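PDB 6HKE: possible TctC subunit of the Tripartite Tricarboxylate Transport(TTT) Family, which binds malate as a periplasmic binding protein and probably delivers C4-dicarboxylates to a tripartite tricarboxylate transporter for uptake. Local coordinates for residues 61-66 and 75-80; 82-87 and 100-105; 240-245 and 288-293. The protein carries 2 engineered substitutions. One frame throughout, in Å; residues are numbered along the deposited sequence.

Contact 1. Residues 61-66 and 75-80; sequences LAATRV and TLIVGH. With MLT (D-malate), chain D; LMR ((2S)-2-hydroxybutanedioic acid), chain E.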
loop_
_atom_site.group_PDB
_atom_site.type_symbol
_atom_site.label_atom_id
_atom_site.label_comp_id
_atom_site.label_asym_id
_atom_site.label_seq_id
_atom_site.Cartn_x
_atom_site.Cartn_y
_atom_site.Cartn_z
ATOM N N LEU A 61 13.459 5.091 1.024
ATOM C CA LEU A 61 14.245 6.186 1.642
ATOM C C LEU A 61 13.585 6.646 2.943
ATOM O O LEU A 61 14.317 6.821 3.909
ATOM C CB LEU A 61 14.390 7.374 0.687
ATOM C CG LEU A 61 15.059 8.605 1.308
ATOM C CD1 LEU A 61 16.526 8.334 1.596
ATOM C CD2 LEU A 61 14.922 9.816 0.407
ATOM N N ALA A 62 12.269 6.868 2.968
ATOM C CA ALA A 62 11.556 7.343 4.173
ATOM C C ALA A 62 11.859 6.396 5.333
ATOM O O ALA A 62 12.250 6.892 6.404
ATOM C CB ALA A 62 10.077 7.431 3.949
ATOM N N ALA A 63 11.657 5.093 5.113
ATOM C CA ALA A 63 11.815 4.029 6.124
ATOM C C ALA A 63 13.286 3.969 6.550
ATOM O O ALA A 63 13.558 3.731 7.740
ATOM C CB ALA A 63 11.319 2.707 5.588
ATOM N N THR A 64 14.211 4.181 5.621
ATOM C CA THR A 64 15.662 4.208 5.935
ATOM C C THR A 64 15.952 5.382 6.881
ATOM O O THR A 64 16.636 5.153 7.897
ATOM C CB THR A 64 16.506 4.255 4.659
ATOM O OG1 THR A 64 16.106 3.130 3.877
ATOM C CG2 THR A 64 17.989 4.215 4.945
ATOM N N ARG A 65 15.461 6.588 6.586
ATOM C CA ARG A 65 15.705 7.780 7.448
ATOM C C ARG A 65 15.034 7.550 8.807
ATOM O O ARG A 65 15.658 7.870 9.821
ATOM C CB ARG A 65 15.250 9.091 6.790
ATOM C CG ARG A 65 16.270 9.642 5.797
ATOM C CD ARG A 65 16.146 11.143 5.536
ATOM N NE ARG A 65 16.926 11.539 4.363
ATOM C CZ ARG A 65 16.579 12.474 3.475
ATOM N NH1 ARG A 65 17.370 12.725 2.440
ATOM N NH2 ARG A 65 15.441 13.138 3.596
ATOM N N VAL A 66 13.836 6.967 8.849
ATOM C CA VAL A 66 13.127 6.779 10.150
ATOM C C VAL A 66 13.756 5.613 10.934
ATOM O O VAL A 66 13.758 5.671 12.161
ATOM C CB VAL A 66 11.607 6.658 9.965
ATOM C CG1 VAL A 66 10.915 6.265 11.263
ATOM C CG2 VAL A 66 11.040 7.973 9.452
ATOM N N THR A 75 8.972 10.708 15.719
ATOM C CA THR A 75 9.235 10.428 14.278
ATOM C C THR A 75 8.795 9.003 13.951
ATOM O O THR A 75 9.439 8.061 14.410
ATOM C CB THR A 75 10.699 10.667 13.892
ATOM O OG1 THR A 75 11.056 11.991 14.282
ATOM C CG2 THR A 75 10.929 10.545 12.406
ATOM N N LEU A 76 7.718 8.878 13.181
ATOM C CA LEU A 76 7.083 7.587 12.842
ATOM C C LEU A 76 7.084 7.414 11.326
ATOM O O LEU A 76 7.251 8.408 10.613
ATOM C CB LEU A 76 5.666 7.591 13.423
ATOM C CG LEU A 76 5.586 7.826 14.931
ATOM C CD1 LEU A 76 4.133 7.893 15.394
ATOM C CD2 LEU A 76 6.332 6.724 15.679
ATOM N N ILE A 77 6.947 6.174 10.865
ATOM C CA ILE A 77 6.873 5.841 9.416
ATOM C C ILE A 77 5.587 5.048 9.194
ATOM O O ILE A 77 5.282 4.142 9.989
ATOM C CB ILE A 77 8.145 5.095 8.928
ATOM C CG1 ILE A 77 8.088 4.737 7.438
ATOM C CG2 ILE A 77 8.462 3.849 9.748
ATOM C CD1 ILE A 77 8.302 5.891 6.530
ATOM N N VAL A 78 4.838 5.427 8.163
ATOM C CA VAL A 78 3.805 4.555 7.552
ATOM C C VAL A 78 4.520 3.598 6.608
ATOM O O VAL A 78 5.205 4.066 5.676
ATOM C CB VAL A 78 2.728 5.358 6.823
ATOM C CG1 VAL A 78 1.677 4.429 6.247
ATOM C CG2 VAL A 78 2.091 6.381 7.746
ATOM N N GLY A 79 4.384 2.305 6.872
ATOM C CA GLY A 79 4.867 1.245 5.987
ATOM C C GLY A 79 3.707 0.414 5.482
ATOM O O GLY A 79 2.595 0.519 6.025
ATOM N N HIS A 80 3.946 -0.408 4.481
ATOM C CA HIS A 80 2.889 -1.279 3.928
ATOM C C HIS A 80 3.529 -2.554 3.384
ATOM O O HIS A 80 4.757 -2.732 3.568
ATOM C CB HIS A 80 2.039 -0.480 2.941
ATOM C CG HIS A 80 2.754 0.039 1.745
ATOM N ND1 HIS A 80 3.893 -0.543 1.256
ATOM C CD2 HIS A 80 2.415 1.023 0.886
ATOM C CE1 HIS A 80 4.263 0.081 0.149
ATOM N NE2 HIS A 80 3.361 1.064 -0.100
HETATM C C1 MLT D . 2.579 1.846 -3.363
HETATM O O1 MLT D . 3.121 0.991 -2.629
HETATM O O2 MLT D . 2.324 1.585 -4.560
HETATM C C2 MLT D . 2.282 3.211 -2.784
HETATM O O3 MLT D . 1.573 3.240 -1.529
HETATM C C3 MLT D . 1.393 4.018 -3.683
HETATM C C4 MLT D . 1.268 5.333 -2.959
HETATM O O4 MLT D . 0.898 5.352 -1.754
HETATM O O5 MLT D . 1.588 6.346 -3.615
HETATM C C1 LMR E . 2.422 1.757 -3.632
HETATM O O1A LMR E . 3.326 1.492 -2.823
HETATM O O1B LMR E . 2.183 1.094 -4.676
HETATM C C2 LMR E . 1.527 2.966 -3.318
HETATM O O2 LMR E . 0.989 2.975 -2.000
HETATM C C3 LMR E . 2.250 4.302 -3.512
HETATM C C4 LMR E . 1.368 5.376 -2.898
HETATM O O4A LMR E . 0.872 6.224 -3.663
HETATM O O4B LMR E . 1.143 5.335 -1.663
#

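Contact 2. Residues 82-87 and 100-105; sequences GTHGAA and KDFTPV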
loop_
_atom_site.group_PDB
_atom_site.type_symbol
_atom_site.label_atom_id
_atom_site.label_comp_id
_atom_site.label_asym_id
_atom_site.label_seq_id
_atom_site.Cartn_x
_atom_site.Cartn_y
_atom_site.Cartn_z
ATOM N N GLY A 82 4.627 -3.425 0.706
ATOM C CA GLY A 82 5.855 -3.181 -0.077
ATOM C C GLY A 82 7.047 -2.822 0.804
ATOM O O GLY A 82 8.022 -3.577 0.850
ATOM N N THR A 83 6.994 -1.693 1.502
ATOM C CA THR A 83 8.187 -1.096 2.148
ATOM C C THR A 83 8.654 -2.008 3.277
ATOM O O THR A 83 9.863 -2.005 3.557
ATOM C CB THR A 83 7.871 0.300 2.670
ATOM O OG1 THR A 83 6.817 0.153 3.622
ATOM C CG2 THR A 83 7.468 1.232 1.554
ATOM N N HIS A 84 7.720 -2.749 3.893
ATOM C CA HIS A 84 7.966 -3.537 5.121
ATOM C C HIS A 84 7.618 -5.004 4.896
ATOM O O HIS A 84 7.292 -5.680 5.893
ATOM C CB HIS A 84 7.194 -2.930 6.291
ATOM C CG HIS A 84 7.837 -1.692 6.799
ATOM N ND1 HIS A 84 7.821 -0.521 6.089
ATOM C CD2 HIS A 84 8.554 -1.464 7.922
ATOM C CE1 HIS A 84 8.500 0.392 6.762
ATOM N NE2 HIS A 84 8.963 -0.164 7.903
ATOM N N GLY A 85 7.718 -5.483 3.652
ATOM C CA GLY A 85 7.328 -6.858 3.288
ATOM C C GLY A 85 8.069 -7.332 2.059
ATOM O O GLY A 85 9.197 -7.832 2.207
ATOM N N ALA A 86 7.448 -7.158 0.892
ATOM C CA ALA A 86 7.955 -7.564 -0.437
ATOM C C ALA A 86 9.354 -6.984 -0.680
ATOM O O ALA A 86 10.112 -7.651 -1.374
ATOM C CB ALA A 86 6.987 -7.158 -1.520
ATOM N N ALA A 87 9.690 -5.813 -0.134
ATOM C CA ALA A 87 10.965 -5.108 -0.425
ATOM C C ALA A 87 12.170 -6.008 -0.093
ATOM O O ALA A 87 13.201 -5.933 -0.802
ATOM C CB ALA A 87 11.027 -3.807 0.329
ATOM N N LYS A 100 13.098 -5.937 12.141
ATOM C CA LYS A 100 14.056 -5.734 13.252
ATOM C C LYS A 100 14.533 -4.285 13.368
ATOM O O LYS A 100 15.080 -3.940 14.427
ATOM C CB LYS A 100 15.231 -6.689 13.064
ATOM C CG LYS A 100 14.885 -8.149 13.328
ATOM C CD LYS A 100 16.019 -9.096 12.987
ATOM C CE LYS A 100 15.835 -10.468 13.595
ATOM N NZ LYS A 100 14.812 -11.245 12.859
ATOM N N ASP A 101 14.329 -3.437 12.362
ATOM C CA ASP A 101 14.811 -2.028 12.420
ATOM C C ASP A 101 13.646 -1.092 12.780
ATOM O O ASP A 101 13.835 0.136 12.697
ATOM C CB ASP A 101 15.565 -1.688 11.135
ATOM C CG ASP A 101 16.930 -2.347 11.093
ATOM O OD1 ASP A 101 17.601 -2.347 12.144
ATOM O OD2 ASP A 101 17.309 -2.865 10.029
ATOM N N PHE A 102 12.510 -1.653 13.213
ATOM C CA PHE A 102 11.263 -0.913 13.530
ATOM C C PHE A 102 10.551 -1.552 14.714
ATOM O O PHE A 102 10.588 -2.794 14.888
ATOM C CB PHE A 102 10.309 -0.850 12.335
ATOM C CG PHE A 102 10.936 -0.160 11.158
ATOM C CD1 PHE A 102 10.992 1.220 11.095
ATOM C CD2 PHE A 102 11.581 -0.892 10.179
ATOM C CE1 PHE A 102 11.628 1.857 10.037
ATOM C CE2 PHE A 102 12.209 -0.254 9.122
ATOM C CZ PHE A 102 12.216 1.120 9.040
ATOM N N THR A 103 9.933 -0.685 15.508
ATOM C CA THR A 103 8.930 -1.062 16.518
ATOM C C THR A 103 7.571 -0.836 15.873
ATOM O O THR A 103 7.170 0.316 15.663
ATOM C CB THR A 103 9.159 -0.317 17.835
ATOM O OG1 THR A 103 10.465 -0.715 18.241
ATOM C CG2 THR A 103 8.136 -0.665 18.892
ATOM N N PRO A 104 6.867 -1.933 15.518
ATOM C CA PRO A 104 5.502 -1.854 15.016
ATOM C C PRO A 104 4.628 -1.145 16.055
ATOM O O PRO A 104 4.743 -1.452 17.205
ATOM C CB PRO A 104 5.075 -3.322 14.862
ATOM C CG PRO A 104 6.019 -4.057 15.778
ATOM C CD PRO A 104 7.323 -3.317 15.652
ATOM N N VAL A 105 3.776 -0.226 15.625
ATOM C CA VAL A 105 2.839 0.500 16.522
ATOM C C VAL A 105 1.443 -0.087 16.325
ATOM O O VAL A 105 0.852 -0.543 17.335
ATOM C CB VAL A 105 2.900 2.015 16.262
ATOM C CG1 VAL A 105 1.831 2.792 17.011
ATOM C CG2 VAL A 105 4.270 2.539 16.608
#

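Contact 3. Residues 240-245 and 288-293; sequences GLFAPR and VVLAQL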
loop_
_atom_site.group_PDB
_atom_site.type_symbol
_atom_site.label_atom_id
_atom_site.label_comp_id
_atom_site.label_asym_id
_atom_site.label_seq_id
_atom_site.Cartn_x
_atom_site.Cartn_y
_atom_site.Cartn_z
ATOM N N GLY A 240 0.708 0.051 7.772
ATOM C CA GLY A 240 1.068 0.053 9.194
ATOM C C GLY A 240 1.765 1.326 9.626
ATOM O O GLY A 240 2.448 1.980 8.783
ATOM N N LEU A 241 1.629 1.628 10.921
ATOM C CA LEU A 241 2.392 2.679 11.638
ATOM C C LEU A 241 3.510 1.988 12.424
ATOM O O LEU A 241 3.198 1.072 13.191
ATOM C CB LEU A 241 1.433 3.457 12.542
ATOM C CG LEU A 241 2.024 4.684 13.225
ATOM C CD1 LEU A 241 2.504 5.718 12.207
ATOM C CD2 LEU A 241 0.998 5.289 14.168
ATOM N N PHE A 242 4.762 2.381 12.177
ATOM C CA PHE A 242 5.989 1.892 12.859
ATOM C C PHE A 242 6.784 3.064 13.449
ATOM O O PHE A 242 6.664 4.197 12.952
ATOM C CB PHE A 242 6.912 1.182 11.868
ATOM C CG PHE A 242 6.280 0.077 11.060
ATOM C CD1 PHE A 242 5.384 0.365 10.042
ATOM C CD2 PHE A 242 6.613 -1.244 11.291
ATOM C CE1 PHE A 242 4.825 -0.652 9.282
ATOM C CE2 PHE A 242 6.068 -2.254 10.516
ATOM C CZ PHE A 242 5.173 -1.958 9.519
ATOM N N ALA A 243 7.594 2.756 14.467
ATOM C CA ALA A 243 8.500 3.680 15.178
ATOM C C ALA A 243 9.920 3.165 15.002
ATOM O O ALA A 243 10.114 2.005 14.622
ATOM C CB ALA A 243 8.128 3.776 16.638
ATOM N N PRO A 244 10.949 4.005 15.251
ATOM C CA PRO A 244 12.332 3.541 15.213
ATOM C C PRO A 244 12.467 2.419 16.239
ATOM O O PRO A 244 11.705 2.415 17.197
ATOM C CB PRO A 244 13.155 4.799 15.525
ATOM C CG PRO A 244 12.244 5.934 15.112
ATOM C CD PRO A 244 10.861 5.455 15.503
ATOM N N ARG A 245 13.372 1.471 15.989
ATOM C CA ARG A 245 13.573 0.323 16.902
ATOM C C ARG A 245 14.016 0.903 18.245
ATOM O O ARG A 245 14.719 1.907 18.236
ATOM C CB ARG A 245 14.565 -0.676 16.310
ATOM C CG ARG A 245 14.538 -2.036 16.988
ATOM C CD ARG A 245 13.167 -2.684 16.996
ATOM N NE ARG A 245 13.239 -4.069 17.447
ATOM C CZ ARG A 245 12.324 -5.003 17.205
ATOM N NH1 ARG A 245 11.227 -4.714 16.520
ATOM N NH2 ARG A 245 12.507 -6.237 17.652
ATOM N N VAL A 288 1.593 -6.366 17.909
ATOM C CA VAL A 288 2.182 -7.662 17.454
ATOM C C VAL A 288 1.431 -8.166 16.211
ATOM O O VAL A 288 2.075 -8.804 15.350
ATOM C CB VAL A 288 2.210 -8.706 18.590
ATOM C CG1 VAL A 288 0.829 -9.259 18.910
ATOM C CG2 VAL A 288 3.190 -9.837 18.299
ATOM N N VAL A 289 0.137 -7.853 16.068
ATOM C CA VAL A 289 -0.618 -8.246 14.849
ATOM C C VAL A 289 0.168 -7.749 13.633
ATOM O O VAL A 289 0.310 -8.520 12.650
ATOM C CB VAL A 289 -2.051 -7.687 14.852
ATOM C CG1 VAL A 289 -2.687 -7.797 13.470
ATOM C CG2 VAL A 289 -2.897 -8.371 15.923
ATOM N N LEU A 290 0.667 -6.514 13.704
ATOM C CA LEU A 290 1.418 -5.877 12.595
ATOM C C LEU A 290 2.802 -6.518 12.448
ATOM O O LEU A 290 3.260 -6.688 11.290
ATOM C CB LEU A 290 1.516 -4.373 12.852
ATOM C CG LEU A 290 2.413 -3.618 11.880
ATOM C CD1 LEU A 290 1.947 -3.817 10.456
ATOM C CD2 LEU A 290 2.469 -2.147 12.247
ATOM N N ALA A 291 3.463 -6.839 13.555
ATOM C CA ALA A 291 4.765 -7.566 13.563
ATOM C C ALA A 291 4.588 -8.931 12.874
ATOM O O ALA A 291 5.509 -9.337 12.102
ATOM C CB ALA A 291 5.270 -7.728 14.973
ATOM N N GLN A 292 3.447 -9.591 13.117
ATOM C CA GLN A 292 3.114 -10.927 12.547
ATOM C C GLN A 292 2.835 -10.793 11.038
ATOM O O GLN A 292 3.272 -11.684 10.296
ATOM C CB GLN A 292 1.935 -11.562 13.283
ATOM C CG GLN A 292 1.654 -12.992 12.838
ATOM C CD GLN A 292 2.823 -13.916 13.074
ATOM O OE1 GLN A 292 3.557 -13.792 14.049
ATOM N NE2 GLN A 292 2.976 -14.886 12.187
ATOM N N LEU A 293 2.184 -9.703 10.604
ATOM C CA LEU A 293 1.927 -9.392 9.173
ATOM C C LEU A 293 3.260 -9.131 8.476
ATOM O O LEU A 293 3.415 -9.612 7.354
ATOM C CB LEU A 293 1.020 -8.162 9.023
ATOM C CG LEU A 293 -0.483 -8.406 9.110
ATOM C CD1 LEU A 293 -1.242 -7.091 9.000
ATOM C CD2 LEU A 293 -0.965 -9.379 8.042
#

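Contact 1. Residues 61-66 and 75-80
His-80 NE2 donates to carboxylate oxygen O1A of bound (2S)-2-hydroxybutanedioic acid at 2.8 Å, with a bent N-H...O angle of 134° and the oxygen near the plane of the imidazole, at its edge. D-malate overlaps it as an alternative occupant of the site; its O3 takes a weak bond from NE2 at 3.2 Å, while the very short approach to its O1 is doubtful. The other ring nitrogen, ND1, caps the backbone N of Gly-82, which helps to set the ring's rotation and leaves NE2 facing the ligand. Replacing His-80 by an alanine removes both ring nitrogens, and the malate carboxylate would probably lose this donor and the Gly-82 amide its cap. Farther back along the strand, packing is apolar. With CG1 of Ile-77 anti to the backbone N (chi1 180°), its CD1 reaches the helix and presses against Ala-62 CB at 3.5 Å, tight for two carbons. Val-66 crosses the base of the same side chain, its CG1 lying 3.8 Å from Ile-77 CG2, and its CG2 meets Thr-75 CG2 at 3.9 Å. The helix segment runs roughly antiparallel to the strand, at 149° and an axis separation of 8.3 Å. Strands 49-53 and 75-80 flank strand 18-22, both parallel to it, so helix 61-67 forms the link of a beta-alpha-beta crossover leading into the malate pocket of a periplasmic binding protein.

Contact 2. Residues 82-87 and 100-105
The imidazole of His-84 meets one face of the Phe-102 ring edge-first, with NE2 3.4 Å above the phenyl plane and over its centre. The planes are inclined at 62° and the ring centroids lie 4.6 Å apart, which identifies an edge-to-face pair tilted from a strict T. NE2 is 3.5 Å from Phe-102 CE2, and the neighbouring His-84 CD2 follows at 3.8 Å from Phe-102 CD2. Elsewhere at the imidazole's edge, in its plane, sits Thr-83 OG1, joined to His-84 ND1 by a 2.7 Å hydrogen bond that holds the ring against rotation about its CB-CG bond. With CG anti to the carbonyl carbon in each residue (chi1 -76° and -60°), both side chains project between helix and strand and cross at about a right angle. The helix that carries His-84 starts with a wider pi-type turn, for which Ala-87 N bonded to Gly-82 O at 3.0 Å is the evidence. Around the pair, Phe-242 stacks on the His-84 ring and Tyr-96 makes a further edge-to-face pair with Phe-102, which places the contact in a buried aromatic cluster between helix 82-90 and the sheet. Thr-83 OG1 also accepts from the backbone N of His-80, a malate-binding residue, so Thr-83 is a second-shell residue, and His-84, bonded to the same hydroxyl, lies one step farther from the ligand. Chemically, then, the two segments are joined by dispersion and the electrostatics of an imidazole edge against a pi cloud, whereas the conventional hydrogen bond of His-84 stays within its own helix.

Contact 3. Residues 240-245 and 288-293
Leu-290 packs on Phe-242 where helix 287-305 covers strand 236-244, a strand that lies between strands 75-80 and 102-118, antiparallel to both, in the sheet of this type II periplasmic binding protein. The segment axes cross at nearly a right angle (99°) with 9.6 Å between them, so a single leucine makes essentially the whole contact. The first kind of interaction is CH-pi: Leu-290 CD2 stands 4.0 Å from the centroid of the Phe-242 ring and only 16° off the ring normal, hence over the face. His-84 stacks on the opposite face of that ring, leaving the phenyl sandwiched between an imidazole and a methyl. The second kind is apolar packing between side chains, in which Leu-290 CD1 touches Phe-242 CZ at 3.8 Å. Placing CG anti to the backbone N (chi1 173°) carries both methyls of Leu-290 out from the helix to the strand. The third kind brings side chain against backbone. Leu-290 CD2 rests 4.0 Å from Gly-240 CA. A beta carbon modelled on that glycine would lie 2.8 Å from Leu-290 CD1, a clash, consistent with the missing side chain making room for the leucine. Leu-241 turns its own side chain away from the helix and contributes its backbone instead, its carbonyl O lying 3.4 Å from Leu-290 CD2.

How the contacts relate
Along the chain the three contacts follow in series, none nesting within or crossing another. Contact 1 closes the short connection 67-74, and its strand passes almost directly into helix 82-90, where contact 2 begins. Contact 2 closes the connection 88-99 and ends on strand 102-118. Contact 3 closes a much longer, largely helical excursion, 246-287. Strand 236-244 ties them together: Phe-242 N probably bonds to Ile-77 O of contact 1 at 2.9 Å, and Ala-243 N to Thr-103 O of contact 2 at 2.8 Å. Ala-63 CB also packs on His-84 CE1. Helices 61-67, 82-90 and 287-305 are thereby tied to neighbouring strands of one sheet.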